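Local coordinates for protein separin (Saccharomyces cerevisiae, PDB 5U1T) that cleaves the cohesin subunit MCD1/SCC1 at the onset of anaphase as a caspase-like cysteine protease, and is held inactive by securin for most of the cell cycle, at residues A[1431-1436]-A[1467-1472]; A[1413-1418]-A[1457-1462]; A[1490-1495]-A[1515-1520]. All blocks are in the same frame, centred on the assembly; numbering follows the deposited sequence.

Contact 1 (A[1431-1436]-A[1467-1472])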
loop_
_atom_site.group_PDB
_atom_site.type_symbol
_atom_site.label_atom_id
_atom_site.label_comp_id
_atom_site.label_asym_id
_atom_site.label_seq_id
_atom_site.Cartn_x
_atom_site.Cartn_y
_atom_site.Cartn_z
ATOM N N GLY A 1431 49.648 21.530 -31.461
ATOM C CA GLY A 1431 49.993 22.464 -32.518
ATOM C C GLY A 1431 48.842 23.081 -33.292
ATOM O O GLY A 1431 48.591 24.278 -33.155
ATOM N N MET A 1432 48.151 22.276 -34.101
ATOM C CA MET A 1432 47.082 22.781 -34.968
ATOM C C MET A 1432 45.902 23.403 -34.205
ATOM O O MET A 1432 45.347 24.419 -34.635
ATOM C CB MET A 1432 46.567 21.662 -35.881
ATOM C CG MET A 1432 45.248 21.975 -36.573
ATOM S SD MET A 1432 44.544 20.544 -37.411
ATOM C CE MET A 1432 45.547 20.516 -38.897
ATOM N N PHE A 1433 45.523 22.808 -33.075
ATOM C CA PHE A 1433 44.357 23.290 -32.336
ATOM C C PHE A 1433 44.594 24.688 -31.770
ATOM O O PHE A 1433 43.758 25.579 -31.933
ATOM C CB PHE A 1433 43.976 22.319 -31.208
ATOM C CG PHE A 1433 43.225 21.101 -31.680
ATOM C CD1 PHE A 1433 43.031 20.862 -33.040
ATOM C CD2 PHE A 1433 42.702 20.196 -30.767
ATOM C CE1 PHE A 1433 42.332 19.735 -33.479
ATOM C CE2 PHE A 1433 42.003 19.069 -31.203
ATOM C CZ PHE A 1433 41.819 18.842 -32.558
ATOM N N GLN A 1434 45.736 24.884 -31.120
ATOM C CA GLN A 1434 46.037 26.172 -30.501
ATOM C C GLN A 1434 46.187 27.258 -31.563
ATOM O O GLN A 1434 46.043 28.446 -31.270
ATOM C CB GLN A 1434 47.308 26.082 -29.658
ATOM C CG GLN A 1434 48.569 25.987 -30.511
ATOM C CD GLN A 1434 49.838 25.849 -29.696
ATOM O OE1 GLN A 1434 49.794 25.499 -28.509
ATOM N NE2 GLN A 1434 50.987 26.121 -30.331
ATOM N N LYS A 1435 46.490 26.846 -32.792
ATOM C CA LYS A 1435 46.610 27.775 -33.908
ATOM C C LYS A 1435 45.241 28.223 -34.378
ATOM O O LYS A 1435 45.035 29.382 -34.720
ATOM C CB LYS A 1435 47.364 27.137 -35.070
ATOM C CG LYS A 1435 48.844 26.972 -34.837
ATOM C CD LYS A 1435 49.443 26.133 -35.949
ATOM C CE LYS A 1435 50.965 26.136 -35.920
ATOM N NZ LYS A 1435 51.508 25.165 -36.911
ATOM N N ILE A 1436 44.297 27.294 -34.395
ATOM C CA ILE A 1436 42.956 27.619 -34.847
ATOM C C ILE A 1436 42.255 28.583 -33.880
ATOM O O ILE A 1436 41.531 29.472 -34.318
ATOM C CB ILE A 1436 42.126 26.347 -35.061
ATOM C CG1 ILE A 1436 42.574 25.691 -36.377
ATOM C CG2 ILE A 1436 40.666 26.690 -35.140
ATOM C CD1 ILE A 1436 42.004 24.316 -36.648
ATOM N N VAL A 1467 34.858 19.330 -31.895
ATOM C CA VAL A 1467 35.736 18.161 -31.937
ATOM C C VAL A 1467 36.269 17.831 -30.541
ATOM O O VAL A 1467 36.604 18.723 -29.769
ATOM C CB VAL A 1467 36.895 18.343 -32.956
ATOM C CG1 VAL A 1467 36.677 19.582 -33.795
ATOM C CG2 VAL A 1467 38.257 18.353 -32.281
ATOM N N TYR A 1468 36.304 16.537 -30.223
ATOM C CA TYR A 1468 36.600 16.054 -28.875
ATOM C C TYR A 1468 37.526 14.847 -28.902
ATOM O O TYR A 1468 37.195 13.841 -29.499
ATOM C CB TYR A 1468 35.300 15.695 -28.153
ATOM C CG TYR A 1468 35.457 14.944 -26.834
ATOM C CD1 TYR A 1468 35.532 13.552 -26.798
ATOM C CD2 TYR A 1468 35.498 15.623 -25.630
ATOM C CE1 TYR A 1468 35.661 12.866 -25.596
ATOM C CE2 TYR A 1468 35.623 14.944 -24.423
ATOM C CZ TYR A 1468 35.701 13.568 -24.411
ATOM O OH TYR A 1468 35.825 12.902 -23.210
ATOM N N ILE A 1469 38.670 14.942 -28.233
ATOM C CA ILE A 1469 39.598 13.818 -28.124
ATOM C C ILE A 1469 39.827 13.397 -26.658
ATOM O O ILE A 1469 40.367 14.147 -25.856
ATOM C CB ILE A 1469 40.960 14.156 -28.779
ATOM C CG1 ILE A 1469 40.754 14.734 -30.181
ATOM C CG2 ILE A 1469 41.862 12.935 -28.816
ATOM C CD1 ILE A 1469 42.013 14.875 -30.967
ATOM N N GLY A 1470 39.418 12.185 -26.321
ATOM C CA GLY A 1470 39.546 11.673 -24.970
ATOM C C GLY A 1470 38.563 10.529 -24.874
ATOM O O GLY A 1470 37.963 10.182 -25.890
ATOM N N HIS A 1471 38.371 9.944 -23.695
ATOM C CA HIS A 1471 37.499 8.779 -23.603
ATOM C C HIS A 1471 36.052 9.106 -23.903
ATOM O O HIS A 1471 35.537 10.131 -23.463
ATOM C CB HIS A 1471 37.576 8.128 -22.235
ATOM C CG HIS A 1471 36.689 6.930 -22.096
ATOM N ND1 HIS A 1471 35.380 7.016 -21.662
ATOM C CD2 HIS A 1471 36.919 5.616 -22.337
ATOM C CE1 HIS A 1471 34.847 5.808 -21.635
ATOM N NE2 HIS A 1471 35.760 4.941 -22.036
ATOM N N GLY A 1472 35.418 8.212 -24.667
ATOM C CA GLY A 1472 34.000 8.282 -24.956
ATOM C C GLY A 1472 33.591 9.515 -25.725
ATOM O O GLY A 1472 34.290 9.966 -26.626
#
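In the caspase-like protease domain, helix 1423-1436 packs on one face of a six-stranded mixed sheet, and here Phe1433 from its last turns meets Val1467 and Ile1469 of the inner strand 1465-1469. Because strand residues alternate, these two aliphatic side chains set off toward the helix while Tyr1468 between them points away, so a single aromatic ring bridges the i and i+2 positions of one strand face. The backbones stay well apart, with the nearest CA atoms, those of Phe1433 and Val1467, 10.0 Å from each other, and the two segments meet through side chains alone. The far end of the ring does the touching: Phe1433 CZ lies 3.6 Å from Val1467 CG2, and the adjoining CE2 of the ring comes to 4.2 Å from Ile1469 CD1. Both methyls approach the ring obliquely, and Phe1433 and Val1467 reach each other from opposite directions. The torsion that aims the ring turns CG anti to the carbonyl carbon (chi1 -78°), which carries the phenyl group off the helix toward the sheet. No hydrogen bond crosses the contact, and all three touching residues are buried, as expected of a purely apolar helix-on-sheet interface. Met1414 of the neighbouring strand also meets Phe1433, while Thr1425 and Phe1429, earlier on the same helix, meet Ile1469. The Ile1469 side chain lies about 9 Å from that of Cys1497, assigned as the active-site residue by similarity, so this strand leads into the probable catalytic region. Past the strand end, His1471 packs against a basic side chain of another protein chain, and its carbonyl O accepts a hydrogen bond from Tyr1468 OH at 2.8 Å, with a C=O...donor angle of 145° and the donor tilted 26° from the carbonyl plane.

Contact 2 (A[1413-1418]-A[1457-1462])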
loop_
_atom_site.group_PDB
_atom_site.type_symbol
_atom_site.label_atom_id
_atom_site.label_comp_id
_atom_site.label_asym_id
_atom_site.label_seq_id
_atom_site.Cartn_x
_atom_site.Cartn_y
_atom_site.Cartn_z
ATOM N N SER A 1413 34.835 24.664 -31.732
ATOM C CA SER A 1413 35.199 24.212 -30.380
ATOM C C SER A 1413 36.050 22.952 -30.417
ATOM O O SER A 1413 35.883 22.107 -31.297
ATOM C CB SER A 1413 33.951 23.933 -29.528
ATOM O OG SER A 1413 33.097 25.057 -29.439
ATOM N N MET A 1414 36.952 22.821 -29.454
ATOM C CA MET A 1414 37.752 21.617 -29.348
ATOM C C MET A 1414 38.102 21.299 -27.923
ATOM O O MET A 1414 38.242 22.186 -27.082
ATOM C CB MET A 1414 39.021 21.743 -30.162
ATOM C CG MET A 1414 39.453 23.160 -30.347
ATOM S SD MET A 1414 40.532 23.284 -31.768
ATOM C CE MET A 1414 39.730 22.096 -32.838
ATOM N N ILE A 1415 38.231 20.007 -27.661
ATOM C CA ILE A 1415 38.603 19.501 -26.355
ATOM C C ILE A 1415 39.715 18.480 -26.579
ATOM O O ILE A 1415 39.597 17.616 -27.439
ATOM C CB ILE A 1415 37.394 18.882 -25.633
ATOM C CG1 ILE A 1415 36.287 19.929 -25.487
ATOM C CG2 ILE A 1415 37.794 18.309 -24.292
ATOM C CD1 ILE A 1415 35.012 19.404 -24.923
ATOM N N LEU A 1416 40.810 18.595 -25.839
ATOM C CA LEU A 1416 41.964 17.737 -26.085
ATOM C C LEU A 1416 42.534 17.166 -24.796
ATOM O O LEU A 1416 43.014 17.917 -23.954
ATOM C CB LEU A 1416 43.043 18.519 -26.829
ATOM C CG LEU A 1416 44.264 17.723 -27.274
ATOM C CD1 LEU A 1416 43.816 16.529 -28.091
ATOM C CD2 LEU A 1416 45.209 18.605 -28.082
ATOM N N ASN A 1417 42.473 15.843 -24.641
ATOM C CA ASN A 1417 43.047 15.162 -23.475
ATOM C C ASN A 1417 42.477 15.723 -22.168
ATOM O O ASN A 1417 43.225 16.174 -21.302
ATOM C CB ASN A 1417 44.586 15.286 -23.510
ATOM C CG ASN A 1417 45.288 14.499 -22.405
ATOM O OD1 ASN A 1417 44.731 13.572 -21.833
ATOM N ND2 ASN A 1417 46.530 14.871 -22.118
ATOM N N PRO A 1418 41.139 15.674 -22.008
ATOM C CA PRO A 1418 40.484 16.362 -20.890
ATOM C C PRO A 1418 40.839 15.753 -19.550
ATOM O O PRO A 1418 40.245 16.119 -18.547
ATOM C CB PRO A 1418 38.983 16.166 -21.169
ATOM C CG PRO A 1418 38.886 15.501 -22.510
ATOM C CD PRO A 1418 40.192 14.814 -22.736
ATOM N N LEU A 1457 28.232 22.462 -22.983
ATOM C CA LEU A 1457 26.848 22.622 -23.394
ATOM C C LEU A 1457 26.737 23.853 -24.290
ATOM O O LEU A 1457 25.988 23.856 -25.263
ATOM C CB LEU A 1457 25.921 22.733 -22.186
ATOM C CG LEU A 1457 25.540 21.373 -21.602
ATOM C CD1 LEU A 1457 24.562 21.534 -20.478
ATOM C CD2 LEU A 1457 24.953 20.460 -22.662
ATOM N N LYS A 1458 27.498 24.897 -23.972
ATOM C CA LYS A 1458 27.483 26.094 -24.805
ATOM C C LYS A 1458 28.369 25.817 -26.008
ATOM O O LYS A 1458 28.077 26.272 -27.108
ATOM C CB LYS A 1458 27.912 27.358 -24.010
ATOM C CG LYS A 1458 29.381 27.838 -24.100
ATOM C CD LYS A 1458 29.632 29.016 -23.133
ATOM C CE LYS A 1458 28.937 28.754 -21.775
ATOM N NZ LYS A 1458 29.274 29.671 -20.623
ATOM N N MET A 1459 29.420 25.028 -25.819
ATOM C CA MET A 1459 30.235 24.616 -26.956
ATOM C C MET A 1459 29.388 23.932 -28.015
ATOM O O MET A 1459 29.466 24.264 -29.190
ATOM C CB MET A 1459 31.346 23.669 -26.525
ATOM C CG MET A 1459 32.630 24.336 -26.116
ATOM S SD MET A 1459 33.875 23.063 -25.845
ATOM C CE MET A 1459 35.378 24.038 -26.002
ATOM N N LEU A 1460 28.569 22.981 -27.585
ATOM C CA LEU A 1460 27.778 22.187 -28.514
ATOM C C LEU A 1460 26.767 23.017 -29.277
ATOM O O LEU A 1460 26.619 22.855 -30.486
ATOM C CB LEU A 1460 27.051 21.064 -27.781
ATOM C CG LEU A 1460 27.968 19.981 -27.235
ATOM C CD1 LEU A 1460 27.231 19.136 -26.200
ATOM C CD2 LEU A 1460 28.511 19.141 -28.376
ATOM N N GLN A 1461 26.067 23.898 -28.576
ATOM C CA GLN A 1461 24.960 24.611 -29.191
ATOM C C GLN A 1461 25.413 25.891 -29.844
ATOM O O GLN A 1461 24.600 26.599 -30.424
ATOM C CB GLN A 1461 23.881 24.930 -28.163
ATOM C CG GLN A 1461 23.230 23.725 -27.523
ATOM C CD GLN A 1461 22.472 24.107 -26.275
ATOM O OE1 GLN A 1461 21.753 25.098 -26.252
ATOM N NE2 GLN A 1461 22.653 23.338 -25.217
ATOM N N ASN A 1462 26.704 26.198 -29.745
ATOM C CA ASN A 1462 27.218 27.467 -30.268
ATOM C C ASN A 1462 28.498 27.329 -31.082
ATOM O O ASN A 1462 29.331 28.245 -31.089
ATOM C CB ASN A 1462 27.457 28.467 -29.124
ATOM C CG ASN A 1462 26.163 28.961 -28.502
ATOM O OD1 ASN A 1462 25.757 28.510 -27.432
ATOM N ND2 ASN A 1462 25.503 29.882 -29.184
#
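Met1459 lies along Ser1413 and then reaches on toward Ile1415, so one extended side chain from the helix meets the side chains of Ser1413 and Ile1415 and the backbone O of Met1414. Its CG sits 3.4 Å from Ser1413 OG, its SD is 3.8 Å from Ser1413 CB, and the same sulfur comes to 3.9 Å from CD1 of Ile1415, whose side chain crosses that of the methionine at a slant. The terminal methyl continues to the strand backbone, with Met1459 CE 3.6 Å from Met1414 O. This reach follows from a nearly straight chain beyond CG (chi2 -173°). Although the serine hydroxyl lies against the methionine methylene, its hydrogen bond is made elsewhere, with Ser1463 OG just past the end of the helix. On Met1459 itself, Gln1444 and Val1446 of the edge strand 1444-1447 add further contacts, so the side chain spans two strands. Strand 1412-1416 is in turn fixed by backbone hydrogen bonds on either side, Ser1413 to Leu1465 and Val1467, and Met1414 to Gln1444 and Val1446. The axes of strand residues 1413-1416 and helix residues 1457-1461 approach to 9.1 Å, at 135° between their N-to-C directions. A helix joining strand 1444-1447 to strand 1465-1469 and covering the strand between them is a beta-alpha-beta crossover in the alpha/beta sheet of a caspase-like protease.

Contact 3 (A[1490-1495]-A[1515-1520])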
loop_
_atom_site.group_PDB
_atom_site.type_symbol
_atom_site.label_atom_id
_atom_site.label_comp_id
_atom_site.label_asym_id
_atom_site.label_seq_id
_atom_site.Cartn_x
_atom_site.Cartn_y
_atom_site.Cartn_z
ATOM N N ALA A 1490 26.307 21.160 -32.852
ATOM C CA ALA A 1490 27.340 21.225 -33.867
ATOM C C ALA A 1490 27.723 19.833 -34.328
ATOM O O ALA A 1490 27.744 18.900 -33.524
ATOM C CB ALA A 1490 28.573 21.963 -33.333
ATOM N N PRO A 1491 28.025 19.698 -35.627
ATOM C CA PRO A 1491 28.667 18.498 -36.174
ATOM C C PRO A 1491 29.819 18.067 -35.270
ATOM O O PRO A 1491 30.727 18.852 -35.043
ATOM C CB PRO A 1491 29.169 18.967 -37.543
ATOM C CG PRO A 1491 28.200 20.025 -37.946
ATOM C CD PRO A 1491 27.793 20.723 -36.663
ATOM N N SER A 1492 29.783 16.855 -34.740
ATOM C CA SER A 1492 30.765 16.466 -33.741
ATOM C C SER A 1492 31.719 15.356 -34.189
ATOM O O SER A 1492 31.297 14.339 -34.734
ATOM C CB SER A 1492 30.046 16.044 -32.466
ATOM O OG SER A 1492 29.168 17.065 -32.038
ATOM N N PHE A 1493 33.011 15.575 -33.966
ATOM C CA PHE A 1493 34.015 14.526 -34.118
ATOM C C PHE A 1493 34.333 13.899 -32.749
ATOM O O PHE A 1493 35.280 14.306 -32.077
ATOM C CB PHE A 1493 35.301 15.076 -34.763
ATOM C CG PHE A 1493 35.160 15.426 -36.220
ATOM C CD1 PHE A 1493 34.968 14.444 -37.169
ATOM C CD2 PHE A 1493 35.235 16.734 -36.646
ATOM C CE1 PHE A 1493 34.841 14.765 -38.513
ATOM C CE2 PHE A 1493 35.111 17.055 -37.995
ATOM C CZ PHE A 1493 34.911 16.070 -38.924
ATOM N N LEU A 1494 33.529 12.929 -32.330
ATOM C CA LEU A 1494 33.758 12.224 -31.068
ATOM C C LEU A 1494 34.909 11.225 -31.191
ATOM O O LEU A 1494 34.696 10.015 -31.100
ATOM C CB LEU A 1494 32.481 11.482 -30.626
ATOM C CG LEU A 1494 31.475 12.160 -29.697
ATOM C CD1 LEU A 1494 30.903 13.393 -30.328
ATOM C CD2 LEU A 1494 30.360 11.204 -29.323
ATOM N N LEU A 1495 36.125 11.711 -31.403
ATOM C CA LEU A 1495 37.251 10.812 -31.691
ATOM C C LEU A 1495 37.850 10.157 -30.435
ATOM O O LEU A 1495 39.029 10.354 -30.135
ATOM C CB LEU A 1495 38.352 11.565 -32.440
ATOM C CG LEU A 1495 37.916 12.590 -33.491
ATOM C CD1 LEU A 1495 39.114 13.340 -34.098
ATOM C CD2 LEU A 1495 37.104 11.913 -34.570
ATOM N N TYR A 1515 23.174 8.176 -30.112
ATOM C CA TYR A 1515 21.764 8.488 -30.237
ATOM C C TYR A 1515 21.412 9.763 -29.515
ATOM O O TYR A 1515 20.498 10.462 -29.909
ATOM C CB TYR A 1515 20.914 7.390 -29.616
ATOM C CG TYR A 1515 20.698 6.170 -30.458
ATOM C CD1 TYR A 1515 21.110 6.118 -31.762
ATOM C CD2 TYR A 1515 20.086 5.062 -29.931
ATOM C CE1 TYR A 1515 20.916 4.990 -32.518
ATOM C CE2 TYR A 1515 19.887 3.935 -30.678
ATOM C CZ TYR A 1515 20.301 3.910 -31.968
ATOM O OH TYR A 1515 20.091 2.788 -32.701
ATOM N N THR A 1516 22.110 10.054 -28.433
ATOM C CA THR A 1516 21.805 11.256 -27.694
ATOM C C THR A 1516 22.117 12.494 -28.509
ATOM O O THR A 1516 21.329 13.413 -28.533
ATOM C CB THR A 1516 22.461 11.295 -26.317
ATOM O OG1 THR A 1516 23.772 11.818 -26.432
ATOM C CG2 THR A 1516 22.542 9.938 -25.746
ATOM N N TYR A 1517 23.242 12.514 -29.198
ATOM C CA TYR A 1517 23.568 13.662 -30.006
ATOM C C TYR A 1517 22.531 13.828 -31.071
ATOM O O TYR A 1517 22.048 14.912 -31.293
ATOM C CB TYR A 1517 24.928 13.533 -30.638
ATOM C CG TYR A 1517 26.054 13.926 -29.740
ATOM C CD1 TYR A 1517 26.293 13.245 -28.580
ATOM C CD2 TYR A 1517 26.886 14.966 -30.059
ATOM C CE1 TYR A 1517 27.331 13.587 -27.757
ATOM C CE2 TYR A 1517 27.924 15.317 -29.236
ATOM C CZ TYR A 1517 28.138 14.620 -28.088
ATOM O OH TYR A 1517 29.161 14.959 -27.258
ATOM N N LEU A 1518 22.173 12.752 -31.738
ATOM C CA LEU A 1518 21.176 12.878 -32.792
ATOM C C LEU A 1518 19.933 13.548 -32.241
ATOM O O LEU A 1518 19.339 14.409 -32.888
ATOM C CB LEU A 1518 20.840 11.512 -33.380
ATOM C CG LEU A 1518 21.901 10.967 -34.330
ATOM C CD1 LEU A 1518 21.584 9.544 -34.793
ATOM C CD2 LEU A 1518 22.006 11.905 -35.502
ATOM N N LEU A 1519 19.564 13.165 -31.023
ATOM C CA LEU A 1519 18.366 13.697 -30.396
ATOM C C LEU A 1519 18.551 15.150 -29.944
ATOM O O LEU A 1519 17.581 15.888 -29.802
ATOM C CB LEU A 1519 17.954 12.821 -29.215
ATOM C CG LEU A 1519 17.381 11.465 -29.616
ATOM C CD1 LEU A 1519 17.026 10.664 -28.378
ATOM C CD2 LEU A 1519 16.163 11.668 -30.500
ATOM N N GLY A 1520 19.796 15.556 -29.727
ATOM C CA GLY A 1520 20.103 16.952 -29.467
ATOM C C GLY A 1520 20.070 17.808 -30.722
ATOM O O GLY A 1520 20.251 19.025 -30.663
#
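The Tyr1517 ring has Leu1494 CD2 over one face and Ser1492 OG at its edge, near the ring plane, within the beta-alpha-beta unit formed by strand 1492-1494, helix 1513-1519 and strand 1524-1528. At the edge, Ser1492 OG is 3.5 Å from Tyr1517 CE2, and the same ring carbon lies 3.7 Å from Leu1494 CD1. That methyl also extends along the phenol end, 3.8 Å from Tyr1517 CZ, while Leu1494 CD2 stands 4.2 Å from Tyr1517 CE1. Leucine and tyrosine approach from opposite directions, one from the strand and one from the helix. Leu1460 of helix 1453-1461 also packs against the ring, and the phenol OH hydrogen-bonds to Gly1473 O, tying this side chain to the loop after strand 1465-1469. An alanine at Tyr1517 would strip the ring from Leu1494 and is likely to open a gap between helix and strand and leave Gly1473 O without this partner. Ser1492 OG makes no hydrogen bond to the ring; with its oxygen anti to the carbonyl carbon (chi1 -54°), it turns back along its own segment and donates to Ala1490 O at 2.8 Å, with a C=O...donor angle of 150°.

How the contacts relate
All three contacts are built on one mixed sheet, whose strands 1412-1416, 1465-1469 and 1492-1494 are consecutive parallel neighbours. Contact 1 and contact 2 have centres about 9 Å apart and interleave along the chain; contact 3 follows both, its centre about 12 Å from that of contact 2 and 16 Å from that of contact 1. The alternating side-chain directions show helix 1423-1436 on one face and helices 1453-1461 and 1513-1519 on the other. Probable backbone hydrogen bonds, Ile1469 N to Ile1415 O (2.9 Å) and Tyr1468 N to Phe1493 O (3.1 Å), join the strands, giving a three-layered protease core that continues from strand 1492-1494 toward Cys1497, the active-site residue by similarity.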